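Local coordinates for CMP/dCMP-type deaminase domain-containing protein (PDB 7DRY) that probably deaminates a pyrimidine intermediate of riboflavin biosynthesis, using a zinc ion held in a cytidine deaminase fold, at residues R27-I31 and H61-C65; M95-P101 and I130-E136. All blocks are in the same frame, centred on the assembly; numbering follows the deposited sequence.

Interaction 1 of 2, residues R27-I31 and H61-C65. With ZN (zinc ion), chain B; SO4 (sulfate ion), chain C.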
loop_
_atom_site.group_PDB
_atom_site.type_symbol
_atom_site.label_atom_id
_atom_site.label_comp_id
_atom_site.label_asym_id
_atom_site.label_seq_id
_atom_site.Cartn_x
_atom_site.Cartn_y
_atom_site.Cartn_z
ATOM N N ARG A 27 5.179 -4.024 -9.425
ATOM C CA ARG A 27 4.763 -5.166 -8.621
ATOM C C ARG A 27 4.949 -4.838 -7.149
ATOM O O ARG A 27 6.083 -4.738 -6.667
ATOM C CB ARG A 27 5.571 -6.392 -9.024
ATOM C CG ARG A 27 5.327 -6.772 -10.466
ATOM C CD ARG A 27 6.397 -7.702 -10.958
ATOM N NE ARG A 27 6.197 -9.075 -10.511
ATOM C CZ ARG A 27 7.139 -9.822 -9.931
ATOM N NH1 ARG A 27 8.344 -9.319 -9.681
ATOM N NH2 ARG A 27 6.873 -11.075 -9.617
ATOM N N VAL A 28 3.829 -4.668 -6.447
ATOM C CA VAL A 28 3.789 -4.153 -5.087
ATOM C C VAL A 28 2.873 -5.061 -4.275
ATOM O O VAL A 28 1.967 -5.700 -4.816
ATOM C CB VAL A 28 3.296 -2.680 -5.108
ATOM C CG1 VAL A 28 3.086 -2.116 -3.708
ATOM C CG2 VAL A 28 4.277 -1.800 -5.861
ATOM N N GLY A 29 3.139 -5.142 -2.972
ATOM C CA GLY A 29 2.286 -5.882 -2.058
ATOM C C GLY A 29 1.887 -5.004 -0.889
ATOM O O GLY A 29 2.624 -4.102 -0.484
ATOM N N ALA A 30 0.703 -5.282 -0.344
ATOM C CA ALA A 30 0.150 -4.481 0.739
ATOM C C ALA A 30 -0.533 -5.380 1.756
ATOM O O ALA A 30 -1.194 -6.358 1.387
ATOM C CB ALA A 30 -0.886 -3.481 0.212
ATOM N N ILE A 31 -0.391 -5.027 3.037
ATOM C CA ILE A 31 -1.012 -5.760 4.140
ATOM C C ILE A 31 -1.647 -4.742 5.071
ATOM O O ILE A 31 -0.981 -3.800 5.509
ATOM C CB ILE A 31 0.011 -6.614 4.910
ATOM C CG1 ILE A 31 0.565 -7.722 4.006
ATOM C CG2 ILE A 31 -0.643 -7.245 6.148
ATOM C CD1 ILE A 31 1.760 -8.478 4.598
ATOM N N HIS A 61 -3.742 -1.687 -8.529
ATOM C CA HIS A 61 -2.603 -1.535 -7.636
ATOM C C HIS A 61 -2.774 -2.391 -6.383
ATOM O O HIS A 61 -3.852 -2.905 -6.092
ATOM C CB HIS A 61 -2.438 -0.069 -7.254
ATOM C CG HIS A 61 -1.857 0.771 -8.346
ATOM N ND1 HIS A 61 -1.379 2.045 -8.126
ATOM C CD2 HIS A 61 -1.697 0.532 -9.670
ATOM C CE1 HIS A 61 -0.928 2.545 -9.263
ATOM N NE2 HIS A 61 -1.118 1.650 -10.218
ATOM N N ALA A 62 -1.687 -2.531 -5.617
ATOM C CA ALA A 62 -1.713 -3.403 -4.441
ATOM C C ALA A 62 -2.698 -2.906 -3.390
ATOM O O ALA A 62 -3.477 -3.696 -2.829
ATOM C CB ALA A 62 -0.319 -3.484 -3.830
ATOM N N GLU A 63 -2.639 -1.607 -3.063
ATOM C CA GLU A 63 -3.521 -1.075 -2.026
ATOM C C GLU A 63 -4.966 -1.150 -2.475
ATOM O O GLU A 63 -5.867 -1.425 -1.668
ATOM C CB GLU A 63 -3.145 0.380 -1.721
ATOM C CG GLU A 63 -1.666 0.605 -1.386
ATOM C CD GLU A 63 -0.819 0.991 -2.599
ATOM O OE1 GLU A 63 -0.654 0.184 -3.529
ATOM O OE2 GLU A 63 -0.303 2.118 -2.626
ATOM N N GLN A 64 -5.193 -0.888 -3.764
ATOM C CA GLN A 64 -6.509 -1.048 -4.371
ATOM C C GLN A 64 -7.020 -2.472 -4.193
ATOM O O GLN A 64 -8.149 -2.689 -3.739
ATOM C CB GLN A 64 -6.388 -0.697 -5.857
ATOM C CG GLN A 64 -7.641 -0.852 -6.698
ATOM C CD GLN A 64 -7.401 -0.436 -8.141
ATOM O OE1 GLN A 64 -6.260 -0.238 -8.567
ATOM N NE2 GLN A 64 -8.480 -0.290 -8.896
ATOM N N CYS A 65 -6.194 -3.460 -4.536
ATOM C CA CYS A 65 -6.619 -4.851 -4.405
ATOM C C CYS A 65 -6.834 -5.228 -2.945
ATOM O O CYS A 65 -7.757 -5.982 -2.622
ATOM C CB CYS A 65 -5.562 -5.751 -5.032
ATOM S SG CYS A 65 -5.650 -5.681 -6.853
HETATM ZN ZN ZN B . -1.312 3.208 -6.445
HETATM S S SO4 C . -0.995 3.476 -13.824
HETATM O O1 SO4 C . -0.662 2.526 -12.751
HETATM O O2 SO4 C . -0.805 2.789 -15.098
HETATM O O3 SO4 C . -2.383 3.881 -13.701
HETATM O O4 SO4 C . -0.091 4.600 -13.655
HETATM O O HOH W 1 1.121 2.777 -5.908
#
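How a zinc deaminase seats the helix that carries its zinc-binding histidine at the N-cap on the central sheet can be followed from R27 onward. R27 points away from the helix, and its guanidinium is hydrogen-bonded to the backbone oxygens of S19 and V170. V28 turns toward the helix start: its CG1 lies 3.7 Å from A62 CB, its O 3.3 Å from the same methyl carbon, and CG1 comes within 4.4 Å of E63 OE1. G29 and A62 form the nearest CA pair, 5.3 Å apart. At A30 the chain again faces the helix, with CB 4.1 Å from A62 CB and 4.5 Å from E63 CG. No hydrogen bond joins the two segments, so this is a buried apolar fit made by small groups around A62.

The helical partner carries the His-Ala-Glu signature of the cytidine deaminase superfamily. H61, at the N-cap, binds zinc through ND1 at 2.0 Å; C102, C112 and a water at 2.5 Å complete the site. H61 N donates to Q64 OE1 (2.9 Å), one half of a capping box, while H61 NE2 donates to O1 of a sulfate (2.7 Å), probably from the crystallisation liquor. E63, next to the metal, is probably the proton shuttle, as in related deaminases.

I31 no longer reaches the helix start; its side chain meets helix 5-16. Strand 29-36 thus lies in the sheet between strands 46-52 and 91-97, with helix 5-16 on one face and helix 62-73 on the other.

Interaction 2 of 2, residues M95-P101 and I130-E136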
loop_
_atom_site.group_PDB
_atom_site.type_symbol
_atom_site.label_atom_id
_atom_site.label_comp_id
_atom_site.label_asym_id
_atom_site.label_seq_id
_atom_site.Cartn_x
_atom_site.Cartn_y
_atom_site.Cartn_z
ATOM N N MET A 95 -1.602 0.304 7.210
ATOM C CA MET A 95 -1.292 -0.401 5.975
ATOM C C MET A 95 0.205 -0.380 5.712
ATOM O O MET A 95 0.831 0.686 5.721
ATOM C CB MET A 95 -2.052 0.179 4.783
ATOM C CG MET A 95 -1.848 -0.658 3.521
ATOM S SD MET A 95 -2.677 -0.014 2.057
ATOM C CE MET A 95 -4.342 -0.630 2.339
ATOM N N TYR A 96 0.774 -1.566 5.509
ATOM C CA TYR A 96 2.129 -1.715 5.002
ATOM C C TYR A 96 2.062 -1.919 3.496
ATOM O O TYR A 96 1.178 -2.615 2.987
ATOM C CB TYR A 96 2.799 -2.934 5.635
ATOM C CG TYR A 96 3.098 -2.773 7.101
ATOM C CD1 TYR A 96 2.153 -3.121 8.076
ATOM C CD2 TYR A 96 4.330 -2.283 7.527
ATOM C CE1 TYR A 96 2.433 -2.965 9.430
ATOM C CE2 TYR A 96 4.614 -2.119 8.876
ATOM C CZ TYR A 96 3.671 -2.472 9.823
ATOM O OH TYR A 96 3.954 -2.320 11.151
ATOM N N VAL A 97 2.982 -1.291 2.775
ATOM C CA VAL A 97 3.020 -1.423 1.323
ATOM C C VAL A 97 4.462 -1.211 0.888
ATOM O O VAL A 97 5.168 -0.397 1.480
ATOM C CB VAL A 97 2.020 -0.439 0.672
ATOM C CG1 VAL A 97 2.291 0.982 1.103
ATOM C CG2 VAL A 97 2.017 -0.553 -0.832
ATOM N N THR A 98 4.925 -1.976 -0.109
ATOM C CA THR A 98 6.357 -1.906 -0.402
ATOM C C THR A 98 6.752 -0.522 -0.905
ATOM O O THR A 98 7.802 -0.001 -0.521
ATOM C CB THR A 98 6.823 -3.009 -1.359
ATOM O OG1 THR A 98 6.103 -2.932 -2.594
ATOM C CG2 THR A 98 6.649 -4.389 -0.733
ATOM N N MET A 99 5.924 0.098 -1.747
ATOM C CA MET A 99 6.227 1.409 -2.308
ATOM C C MET A 99 5.223 2.448 -1.820
ATOM O O MET A 99 4.106 2.117 -1.418
ATOM C CB MET A 99 6.220 1.347 -3.841
ATOM C CG MET A 99 7.225 0.345 -4.420
ATOM S SD MET A 99 7.377 0.422 -6.204
ATOM C CE MET A 99 8.305 1.950 -6.419
ATOM N N GLU A 100 5.648 3.713 -1.847
ATOM C CA GLU A 100 4.802 4.826 -1.440
ATOM C C GLU A 100 3.473 4.778 -2.200
ATOM O O GLU A 100 3.476 4.593 -3.420
ATOM C CB GLU A 100 5.521 6.135 -1.787
ATOM C CG GLU A 100 4.709 7.392 -1.543
ATOM C CD GLU A 100 5.371 8.621 -2.134
ATOM O OE1 GLU A 100 6.454 8.480 -2.733
ATOM O OE2 GLU A 100 4.806 9.726 -2.014
ATOM N N PRO A 101 2.335 4.934 -1.522
ATOM C CA PRO A 101 1.055 4.965 -2.250
ATOM C C PRO A 101 0.987 6.118 -3.240
ATOM O O PRO A 101 1.394 7.245 -2.945
ATOM C CB PRO A 101 0.009 5.125 -1.136
ATOM C CG PRO A 101 0.780 5.520 0.087
ATOM C CD PRO A 101 2.152 4.958 -0.062
ATOM N N ILE A 130 0.397 4.666 7.248
ATOM C CA ILE A 130 1.003 3.892 6.162
ATOM C C ILE A 130 2.490 3.739 6.453
ATOM O O ILE A 130 3.172 4.722 6.763
ATOM C CB ILE A 130 0.828 4.595 4.800
ATOM C CG1 ILE A 130 -0.609 5.089 4.596
ATOM C CG2 ILE A 130 1.261 3.672 3.670
ATOM C CD1 ILE A 130 -1.636 3.984 4.511
ATOM N N TYR A 131 2.996 2.515 6.339
ATOM C CA TYR A 131 4.429 2.251 6.347
ATOM C C TYR A 131 4.819 1.751 4.965
ATOM O O TYR A 131 4.126 0.909 4.399
ATOM C CB TYR A 131 4.768 1.136 7.334
ATOM C CG TYR A 131 4.643 1.504 8.794
ATOM C CD1 TYR A 131 3.454 1.311 9.472
ATOM C CD2 TYR A 131 5.719 2.027 9.495
ATOM C CE1 TYR A 131 3.330 1.639 10.819
ATOM C CE2 TYR A 131 5.606 2.348 10.853
ATOM C CZ TYR A 131 4.405 2.154 11.495
ATOM O OH TYR A 131 4.260 2.476 12.830
ATOM N N PHE A 132 5.928 2.261 4.420
ATOM C CA PHE A 132 6.407 1.788 3.124
ATOM C C PHE A 132 7.931 1.765 3.108
ATOM O O PHE A 132 8.584 2.345 3.979
ATOM C CB PHE A 132 5.808 2.590 1.958
ATOM C CG PHE A 132 5.979 4.074 2.085
ATOM C CD1 PHE A 132 7.113 4.684 1.588
ATOM C CD2 PHE A 132 5.004 4.863 2.679
ATOM C CE1 PHE A 132 7.285 6.053 1.684
ATOM C CE2 PHE A 132 5.171 6.233 2.777
ATOM C CZ PHE A 132 6.312 6.825 2.280
ATOM N N GLY A 133 8.496 1.097 2.095
ATOM C CA GLY A 133 9.922 0.821 2.064
ATOM C C GLY A 133 10.749 1.649 1.101
ATOM O O GLY A 133 11.983 1.693 1.213
ATOM N N VAL A 134 10.091 2.321 0.156
ATOM C CA VAL A 134 10.757 3.185 -0.816
ATOM C C VAL A 134 9.880 4.408 -1.039
ATOM O O VAL A 134 8.678 4.275 -1.289
ATOM C CB VAL A 134 11.014 2.469 -2.159
ATOM C CG1 VAL A 134 11.585 3.442 -3.187
ATOM C CG2 VAL A 134 11.949 1.285 -1.982
ATOM N N LYS A 135 10.479 5.598 -0.964
ATOM C CA LYS A 135 9.742 6.847 -1.150
ATOM C C LYS A 135 9.619 7.192 -2.636
ATOM O O LYS A 135 9.993 8.263 -3.102
ATOM C CB LYS A 135 10.369 7.976 -0.340
ATOM C CG LYS A 135 9.353 9.046 0.054
ATOM C CD LYS A 135 9.969 10.166 0.877
ATOM C CE LYS A 135 8.924 11.222 1.199
ATOM N NZ LYS A 135 9.499 12.402 1.903
ATOM N N GLU A 136 9.070 6.235 -3.380
ATOM C CA GLU A 136 8.718 6.394 -4.780
ATOM C C GLU A 136 7.435 5.600 -4.979
ATOM O O GLU A 136 7.282 4.511 -4.404
ATOM C CB GLU A 136 9.797 5.857 -5.732
ATOM C CG GLU A 136 11.132 6.583 -5.655
ATOM C CD GLU A 136 11.033 8.045 -6.047
ATOM O OE1 GLU A 136 10.140 8.399 -6.848
ATOM O OE2 GLU A 136 11.856 8.844 -5.553
#
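A small hydrophobic cluster forms the centre of this pair: V97 CG1 sits 3.9 Å from I130 CG2 and 4.0 Å from F132 CB, and P101 CD is 4.0 Å from both I130 CG2 and F132 CD2. The strands belong to a beta-alpha-beta unit of the deaminase fold (strand 91-97, helix 112-117, strand 127-132) and run parallel, 20° apart. Y131 N donates to M95 O (2.9 Å) and V97 N to Y131 O (3.0 Å), fixing the register of Y96 with Y131. On that residue pair's face of the sheet the two tyrosine rings lie nearly parallel but slid apart, with centroids 4.9 Å apart and little overlap; Y96 OH is hydrogen-bonded to H5 and R35.

Past the strands both segments turn a corner yet stay together. T98 O accepts from G133 N at 2.9 Å and, weakly, from V134 N at 3.3 Å. E100 CA makes a CH-pi contact over the F132 ring, 3.9 Å from its centroid, while the carboxylate of E100 reaches C147 N at the start of helix 145-152. The polar edge closes at E100 N, which donates to V134 O at 3.1 Å and weakly to E136 O, also at 3.1 Å.

How the interactions relate
Both contacts are largely buried and share one sheet, but they illustrate two ways of building around a metal. Interaction 1 sets a helix against a strand by van der Waals contact of small, mostly apolar groups, without hydrogen bonds between the segments, while H61 binds the zinc and E63 lies close to it; interaction 2 joins two parallel strands through backbone hydrogen bonds together with side-chain contacts on both faces, and has a more exposed edge at K135 and E136. Strands 29-36 and 91-97 are neighbours, so the two meet directly: I31 O lies 2.8 Å from Y96 N, a probable hydrogen bond. Near the metal, E63 OE2 packs 3.2 Å from P101 CA, just ahead of the zinc ligand C102.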